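PDB 3TSA: NDP-rhamnosyltransferase from Saccharopolyspora spinosa, which is a glycosyltransferase of the GT-B fold, built from two Rossmann-like domains that face each other across a cleft. Local coordinates for residues Asp135-Pro147 and Pro175-Ala188. Sequence-based numbering, arbitrary orientation.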
ATOM      1  N   ASP A 135      -7.027  28.477  -3.385  1.00 23.67           N
ATOM      2  CA  ASP A 135      -7.451  28.313  -4.775  1.00 24.84           C
ATOM      3  C   ASP A 135      -6.931  27.003  -5.421  1.00 24.17           C
ATOM      4  O   ASP A 135      -6.347  26.993  -6.519  1.00 22.70           O
ATOM      5  CB  ASP A 135      -7.002  29.537  -5.639  1.00 25.67           C
ATOM      6  CG  ASP A 135      -7.701  29.585  -7.016  1.00 29.87           C
ATOM      7  OD1 ASP A 135      -8.809  29.039  -7.183  1.00 30.94           O
ATOM      8  OD2 ASP A 135      -7.140  30.193  -7.946  1.00 34.95           O
ATOM      9  N   LEU A 136      -7.087  25.882  -4.710  1.00 23.09           N
ATOM     10  CA  LEU A 136      -6.804  24.569  -5.303  1.00 22.38           C
ATOM     11  C   LEU A 136      -8.120  23.811  -5.421  1.00 20.80           C
ATOM     12  O   LEU A 136      -8.960  23.902  -4.505  1.00 20.63           O
ATOM     13  CB  LEU A 136      -5.874  23.782  -4.386  1.00 19.83           C
ATOM     14  CG  LEU A 136      -4.510  24.443  -4.089  1.00 24.71           C
ATOM     15  CD1 LEU A 136      -3.935  23.808  -2.809  1.00 23.35           C
ATOM     16  CD2 LEU A 136      -3.595  24.332  -5.299  1.00 28.47           C
ATOM     17  N   PRO A 137      -8.228  22.989  -6.484  1.00 19.83           N
ATOM     18  CA  PRO A 137      -9.373  22.081  -6.741  1.00 18.45           C
ATOM     19  C   PRO A 137      -9.517  21.060  -5.641  1.00 17.46           C
ATOM     20  O   PRO A 137      -8.502  20.538  -5.142  1.00 17.23           O
ATOM     21  CB  PRO A 137      -9.029  21.467  -8.095  1.00 20.87           C
ATOM     22  CG  PRO A 137      -7.561  21.551  -8.207  1.00 22.61           C
ATOM     23  CD  PRO A 137      -7.149  22.783  -7.461  1.00 21.10           C
ATOM     24  N   VAL A 138     -10.767  20.838  -5.237  1.00 15.72           N
ATOM     25  CA  VAL A 138     -11.100  19.914  -4.188  1.00 17.06           C
ATOM     26  C   VAL A 138     -11.948  18.825  -4.805  1.00 17.58           C
ATOM     27  O   VAL A 138     -13.011  19.107  -5.382  1.00 18.62           O
ATOM     28  CB  VAL A 138     -11.800  20.610  -2.999  1.00 17.07           C
ATOM     29  CG1 VAL A 138     -12.390  19.588  -2.044  1.00 18.46           C
ATOM     30  CG2 VAL A 138     -10.784  21.462  -2.224  1.00 19.52           C
ATOM     31  N   VAL A 139     -11.498  17.587  -4.633  1.00 16.80           N
ATOM     32  CA  VAL A 139     -12.322  16.447  -5.021  1.00 17.43           C
ATOM     33  C   VAL A 139     -12.759  15.839  -3.706  1.00 16.85           C
ATOM     34  O   VAL A 139     -11.915  15.388  -2.882  1.00 16.60           O
ATOM     35  CB  VAL A 139     -11.512  15.429  -5.828  1.00 17.63           C
ATOM     36  CG1 VAL A 139     -12.363  14.128  -6.078  1.00 16.14           C
ATOM     37  CG2 VAL A 139     -11.080  15.996  -7.256  1.00 18.23           C
ATOM     38  N   LEU A 140     -14.063  15.849  -3.447  1.00 16.32           N
ATOM     39  CA  LEU A 140     -14.568  15.266  -2.212  1.00 13.93           C
ATOM     40  C   LEU A 140     -14.671  13.732  -2.407  1.00 14.05           C
ATOM     41  O   LEU A 140     -14.949  13.237  -3.507  1.00 16.80           O
ATOM     42  CB  LEU A 140     -15.988  15.825  -1.829  1.00 15.82           C
ATOM     43  CG  LEU A 140     -15.993  17.210  -1.179  1.00 19.69           C
ATOM     44  CD1 LEU A 140     -17.401  17.420  -0.531  1.00 22.98           C
ATOM     45  CD2 LEU A 140     -14.843  17.389  -0.167  1.00 19.61           C
ATOM     46  N   HIS A 141     -14.460  12.989  -1.320  1.00 13.96           N
ATOM     47  CA  HIS A 141     -14.596  11.516  -1.352  1.00 14.15           C
ATOM     48  C   HIS A 141     -15.560  10.990  -0.289  1.00 15.22           C
ATOM     49  O   HIS A 141     -15.304  11.137   0.910  1.00 13.42           O
ATOM     50  CB  HIS A 141     -13.200  10.889  -1.132  1.00 15.32           C
ATOM     51  CG  HIS A 141     -13.134   9.443  -1.498  1.00 19.32           C
ATOM     52  ND1 HIS A 141     -13.573   8.460  -0.640  1.00 22.81           N
ATOM     53  CD2 HIS A 141     -12.719   8.810  -2.626  1.00 20.97           C
ATOM     54  CE1 HIS A 141     -13.427   7.278  -1.221  1.00 20.58           C
ATOM     55  NE2 HIS A 141     -12.930   7.457  -2.429  1.00 19.78           N
ATOM     56  N   ARG A 142     -16.637  10.335  -0.716  1.00 13.51           N
ATOM     57  CA  ARG A 142     -17.532   9.664   0.200  1.00 13.96           C
ATOM     58  C   ARG A 142     -16.929   8.341   0.611  1.00 14.10           C
ATOM     59  O   ARG A 142     -16.343   7.626  -0.213  1.00 17.18           O
ATOM     60  CB  ARG A 142     -18.862   9.386  -0.501  1.00 14.12           C
ATOM     61  CG  ARG A 142     -19.628  10.689  -0.625  1.00 11.84           C
ATOM     62  CD  ARG A 142     -20.886  10.513  -1.487  1.00 14.40           C
ATOM     63  NE  ARG A 142     -21.661  11.799  -1.372  1.00 11.95           N
ATOM     64  CZ  ARG A 142     -22.415  12.255  -2.392  1.00 14.90           C
ATOM     65  NH1 ARG A 142     -22.588  11.509  -3.528  1.00 10.90           N
ATOM     66  NH2 ARG A 142     -23.010  13.469  -2.278  1.00 16.90           N
ATOM     67  N   TRP A 143     -17.115   7.996   1.885  1.00 15.76           N
ATOM     68  CA  TRP A 143     -16.728   6.619   2.293  1.00 14.74           C
ATOM     69  C   TRP A 143     -17.846   5.610   2.023  1.00 16.40           C
ATOM     70  O   TRP A 143     -17.616   4.378   1.989  1.00 17.45           O
ATOM     71  CB  TRP A 143     -16.289   6.618   3.759  1.00 16.87           C
ATOM     72  CG  TRP A 143     -17.483   6.935   4.628  1.00 19.44           C
ATOM     73  CD1 TRP A 143     -18.408   6.045   5.069  1.00 22.70           C
ATOM     74  CD2 TRP A 143     -17.953   8.217   4.970  1.00 21.47           C
ATOM     75  NE1 TRP A 143     -19.415   6.692   5.736  1.00 26.02           N
ATOM     76  CE2 TRP A 143     -19.167   8.034   5.699  1.00 25.38           C
ATOM     77  CE3 TRP A 143     -17.445   9.515   4.804  1.00 25.03           C
ATOM     78  CZ2 TRP A 143     -19.896   9.086   6.219  1.00 25.41           C
ATOM     79  CZ3 TRP A 143     -18.169  10.582   5.325  1.00 30.49           C
ATOM     80  CH2 TRP A 143     -19.403  10.354   6.034  1.00 31.82           C
ATOM     81  N   GLY A 144     -19.064   6.105   1.822  1.00 15.11           N
ATOM     82  CA  GLY A 144     -20.198   5.203   1.623  1.00 13.28           C
ATOM     83  C   GLY A 144     -21.518   5.996   1.622  1.00 14.62           C
ATOM     84  O   GLY A 144     -21.632   6.963   0.901  1.00 13.42           O
ATOM     85  N   VAL A 145     -22.490   5.553   2.420  1.00 13.40           N
ATOM     86  CA  VAL A 145     -23.762   6.303   2.558  1.00 12.78           C
ATOM     87  C   VAL A 145     -23.425   7.667   3.177  1.00 12.84           C
ATOM     88  O   VAL A 145     -22.579   7.754   4.101  1.00 15.03           O
ATOM     89  CB  VAL A 145     -24.766   5.520   3.421  1.00 14.84           C
ATOM     90  CG1 VAL A 145     -26.018   6.366   3.660  1.00 15.20           C
ATOM     91  CG2 VAL A 145     -25.154   4.227   2.700  1.00 13.98           C
ATOM     92  N   ASP A 146     -23.970   8.721   2.591  1.00 13.50           N
ATOM     93  CA  ASP A 146     -23.554  10.121   2.965  1.00 11.96           C
ATOM     94  C   ASP A 146     -24.811  10.811   3.475  1.00 12.79           C
ATOM     95  O   ASP A 146     -25.633  11.244   2.673  1.00 14.87           O
ATOM     96  CB  ASP A 146     -23.013  10.832   1.696  1.00 12.14           C
ATOM     97  CG  ASP A 146     -22.599  12.299   1.974  1.00 14.96           C
ATOM     98  OD1 ASP A 146     -22.795  12.806   3.122  1.00 15.02           O
ATOM     99  OD2 ASP A 146     -22.052  12.926   1.065  1.00 17.47           O
ATOM    100  N   PRO A 147     -24.973  10.946   4.837  1.00 14.78           N
ATOM    101  CA  PRO A 147     -26.157  11.626   5.390  1.00 14.36           C
ATOM    102  C   PRO A 147     -25.853  13.063   5.776  1.00 16.42           C
ATOM    103  O   PRO A 147     -26.464  13.591   6.701  1.00 16.86           O
ATOM    104  CB  PRO A 147     -26.463  10.823   6.665  1.00 16.77           C
ATOM    105  CG  PRO A 147     -25.372   9.920   6.873  1.00 15.25           C
ATOM    106  CD  PRO A 147     -24.235  10.202   5.867  1.00 15.58           C
ATOM    107  N   PRO A 175     -17.349  21.904  -4.055  1.00 22.42           N
ATOM    108  CA  PRO A 175     -16.178  21.169  -4.572  1.00 22.62           C
ATOM    109  C   PRO A 175     -16.240  20.969  -6.093  1.00 23.04           C
ATOM    110  O   PRO A 175     -17.343  20.941  -6.698  1.00 23.96           O
ATOM    111  CB  PRO A 175     -16.236  19.822  -3.823  1.00 20.62           C
ATOM    112  CG  PRO A 175     -17.797  19.638  -3.580  1.00 23.46           C
ATOM    113  CD  PRO A 175     -18.211  21.070  -3.201  1.00 22.74           C
ATOM    114  N   GLU A 176     -15.083  20.723  -6.687  1.00 22.45           N
ATOM    115  CA  GLU A 176     -14.974  20.391  -8.117  1.00 24.48           C
ATOM    116  C   GLU A 176     -15.748  19.145  -8.507  1.00 24.32           C
ATOM    117  O   GLU A 176     -16.332  19.080  -9.619  1.00 24.53           O
ATOM    118  CB  GLU A 176     -13.514  20.172  -8.502  1.00 24.52           C
ATOM    119  CG  GLU A 176     -13.040  20.991  -9.583  1.00 34.02           C
ATOM    120  CD  GLU A 176     -13.300  22.442  -9.275  1.00 43.26           C
ATOM    121  OE1 GLU A 176     -14.095  23.017 -10.061  1.00 48.68           O
ATOM    122  OE2 GLU A 176     -12.792  22.970  -8.225  1.00 44.88           O
ATOM    123  N   LEU A 177     -15.792  18.155  -7.596  1.00 22.01           N
ATOM    124  CA  LEU A 177     -16.205  16.803  -7.970  1.00 18.90           C
ATOM    125  C   LEU A 177     -16.465  16.108  -6.606  1.00 18.59           C
ATOM    126  O   LEU A 177     -15.784  16.404  -5.625  1.00 17.11           O
ATOM    127  CB  LEU A 177     -14.997  16.153  -8.690  1.00 19.92           C
ATOM    128  CG  LEU A 177     -15.146  14.730  -9.166  1.00 23.97           C
ATOM    129  CD1 LEU A 177     -16.384  14.657 -10.070  1.00 21.71           C
ATOM    130  CD2 LEU A 177     -13.874  14.227  -9.889  1.00 23.44           C
ATOM    131  N   ILE A 178     -17.452  15.213  -6.541  1.00 17.56           N
ATOM    132  CA  ILE A 178     -17.596  14.293  -5.351  1.00 16.12           C
ATOM    133  C   ILE A 178     -17.414  12.892  -5.888  1.00 17.02           C
ATOM    134  O   ILE A 178     -18.048  12.560  -6.932  1.00 17.42           O
ATOM    135  CB  ILE A 178     -19.016  14.368  -4.769  1.00 15.74           C
ATOM    136  CG1 ILE A 178     -19.260  15.845  -4.348  1.00 16.19           C
ATOM    137  CG2 ILE A 178     -19.070  13.489  -3.555  1.00 16.72           C
ATOM    138  CD1 ILE A 178     -20.740  16.169  -3.920  1.00 18.10           C
ATOM    139  N   LEU A 179     -16.546  12.074  -5.256  1.00 11.74           N
ATOM    140  CA  LEU A 179     -16.454  10.669  -5.725  1.00 13.90           C
ATOM    141  C   LEU A 179     -17.290   9.809  -4.770  1.00 13.66           C
ATOM    142  O   LEU A 179     -17.250  10.033  -3.567  1.00 15.53           O
ATOM    143  CB  LEU A 179     -15.025  10.156  -5.705  1.00 14.03           C
ATOM    144  CG  LEU A 179     -14.071  10.998  -6.565  1.00 19.37           C
ATOM    145  CD1 LEU A 179     -12.713  10.312  -6.440  1.00 18.51           C
ATOM    146  CD2 LEU A 179     -14.472  10.967  -8.001  1.00 17.54           C
ATOM    147  N   ASP A 180     -18.022   8.830  -5.310  1.00 11.90           N
ATOM    148  CA  ASP A 180     -18.983   8.079  -4.488  1.00 13.34           C
ATOM    149  C   ASP A 180     -18.870   6.581  -4.795  1.00 12.06           C
ATOM    150  O   ASP A 180     -19.288   6.126  -5.897  1.00 14.05           O
ATOM    151  CB  ASP A 180     -20.426   8.629  -4.866  1.00 12.56           C
ATOM    152  CG  ASP A 180     -21.462   8.114  -3.951  1.00 11.97           C
ATOM    153  OD1 ASP A 180     -21.149   7.218  -3.120  1.00 13.92           O
ATOM    154  OD2 ASP A 180     -22.631   8.627  -4.048  1.00 14.18           O
ATOM    155  N   PRO A 181     -18.405   5.754  -3.800  1.00 12.40           N
ATOM    156  CA  PRO A 181     -18.346   4.328  -3.993  1.00 11.81           C
ATOM    157  C   PRO A 181     -19.645   3.599  -3.518  1.00 11.83           C
ATOM    158  O   PRO A 181     -19.763   2.380  -3.633  1.00 12.57           O
ATOM    159  CB  PRO A 181     -17.176   3.929  -3.089  1.00 13.36           C
ATOM    160  CG  PRO A 181     -17.354   4.853  -1.812  1.00 11.66           C
ATOM    161  CD  PRO A 181     -17.827   6.214  -2.509  1.00 13.18           C
ATOM    162  N   CYS A 182     -20.606   4.348  -2.963  1.00 12.03           N
ATOM    163  CA  CYS A 182     -21.835   3.689  -2.560  1.00 10.80           C
ATOM    164  C   CYS A 182     -22.710   3.165  -3.729  1.00 12.92           C
ATOM    165  O   CYS A 182     -22.915   3.873  -4.705  1.00 12.88           O
ATOM    166  CB  CYS A 182     -22.662   4.731  -1.737  1.00 11.23           C
ATOM    167  SG  CYS A 182     -24.135   4.011  -0.943  1.00 13.43           S
ATOM    168  N   PRO A 183     -23.186   1.914  -3.648  1.00 13.92           N
ATOM    169  CA  PRO A 183     -24.137   1.427  -4.629  1.00 15.01           C
ATOM    170  C   PRO A 183     -25.253   2.492  -4.783  1.00 15.39           C
ATOM    171  O   PRO A 183     -25.820   2.928  -3.792  1.00 13.64           O
ATOM    172  CB  PRO A 183     -24.622   0.112  -3.989  1.00 13.77           C
ATOM    173  CG  PRO A 183     -23.436  -0.348  -3.151  1.00 14.49           C
ATOM    174  CD  PRO A 183     -22.903   0.921  -2.578  1.00 15.27           C
ATOM    175  N   PRO A 184     -25.543   3.025  -6.017  1.00 13.30           N
ATOM    176  CA  PRO A 184     -26.499   4.155  -6.085  1.00 13.75           C
ATOM    177  C   PRO A 184     -27.857   3.854  -5.490  1.00 12.53           C
ATOM    178  O   PRO A 184     -28.488   4.769  -4.962  1.00 12.65           O
ATOM    179  CB  PRO A 184     -26.645   4.402  -7.590  1.00 14.84           C
ATOM    180  CG  PRO A 184     -25.157   4.119  -8.073  1.00 13.69           C
ATOM    181  CD  PRO A 184     -24.740   2.855  -7.257  1.00 14.69           C
ATOM    182  N   SER A 185     -28.318   2.590  -5.560  1.00 13.01           N
ATOM    183  CA  SER A 185     -29.687   2.274  -5.038  1.00 12.66           C
ATOM    184  C   SER A 185     -29.687   2.453  -3.524  1.00 13.39           C
ATOM    185  O   SER A 185     -30.771   2.588  -2.954  1.00 13.35           O
ATOM    186  CB  SER A 185     -30.147   0.836  -5.375  1.00 11.98           C
ATOM    187  OG  SER A 185     -29.293  -0.100  -4.703  1.00 12.23           O
ATOM    188  N   LEU A 186     -28.514   2.419  -2.870  1.00 12.73           N
ATOM    189  CA  LEU A 186     -28.477   2.561  -1.371  1.00 12.45           C
ATOM    190  C   LEU A 186     -28.120   3.948  -0.899  1.00 13.23           C
ATOM    191  O   LEU A 186     -28.147   4.200   0.315  1.00 13.15           O
ATOM    192  CB  LEU A 186     -27.411   1.619  -0.768  1.00 10.31           C
ATOM    193  CG  LEU A 186     -27.605   0.143  -1.171  1.00 11.06           C
ATOM    194  CD1 LEU A 186     -26.418  -0.617  -0.643  1.00 13.46           C
ATOM    195  CD2 LEU A 186     -28.935  -0.438  -0.590  1.00 11.66           C
ATOM    196  N   GLN A 187     -27.803   4.899  -1.787  1.00 12.65           N
ATOM    197  CA  GLN A 187     -27.304   6.168  -1.289  1.00 12.16           C
ATOM    198  C   GLN A 187     -28.455   7.007  -0.755  1.00 12.77           C
ATOM    199  O   GLN A 187     -29.580   6.893  -1.252  1.00 13.61           O
ATOM    200  CB  GLN A 187     -26.532   6.847  -2.459  1.00 11.13           C
ATOM    201  CG  GLN A 187     -25.843   8.253  -2.094  1.00 11.68           C
ATOM    202  CD  GLN A 187     -24.902   8.070  -0.944  1.00 12.68           C
ATOM    203  OE1 GLN A 187     -25.330   8.147   0.197  1.00 13.40           O
ATOM    204  NE2 GLN A 187     -23.637   7.869  -1.221  1.00 12.38           N
ATOM    205  N   ALA A 188     -28.230   7.822   0.303  1.00 12.40           N
ATOM    206  CA  ALA A 188     -29.227   8.700   0.857  1.00 14.32           C
ATOM    207  C   ALA A 188     -29.834   9.580  -0.251  1.00 15.11           C
ATOM    208  O   ALA A 188     -29.102  10.147  -1.122  1.00 13.24           O
ATOM    209  CB  ALA A 188     -28.586   9.591   1.963  1.00 14.04           C
TER
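Arg-142, just past the end of strand 138-141, reaches across to Asp-180, the last residue of strand 177-180, its chain extended from CG to NE. Arg-142 NH1 meets Asp-180 OD2 at 2.9 Å from above the carboxylate, the two flat groups turned 77° apart, while its NE binds the anti lone pair of Asp-146 OD2. Arginine suits the place because its long chain ends in several N-H donors, here forming salt bridges to both acids, and Ile-178 CG2 lies 3.7 Å above the centre of one guanidinium face. Gln-187, bent at chi2 (57°), suits its place because an amide both gives and accepts: NE2 donates to Gly-144 O at 3.1 Å and to Asp-180 OD2, on the same face that Arg-142 NH1 uses, and OE1 accepts from Asp-146 N at 2.8 Å and from Ala-188 N. Asp-180 OD1 closes an Asx turn onto Cys-182 N. Along the parallel strands, Leu-140 N and O bind Leu-177 O and Leu-179 N. Apolar side chains pack on both faces, as suits buried strand 138-141: Val-139 CG1 on Leu-179 CG (3.6 Å), and oppositely Leu-140 CG on Pro-175 CB (3.7 Å). Helix 151-166 connects the strands in a beta-alpha-beta unit; strand 117-121 flanks 138-141, strand 195-196 follows 177-180, and helices 318-327 and 358-371 touch the loops beyond.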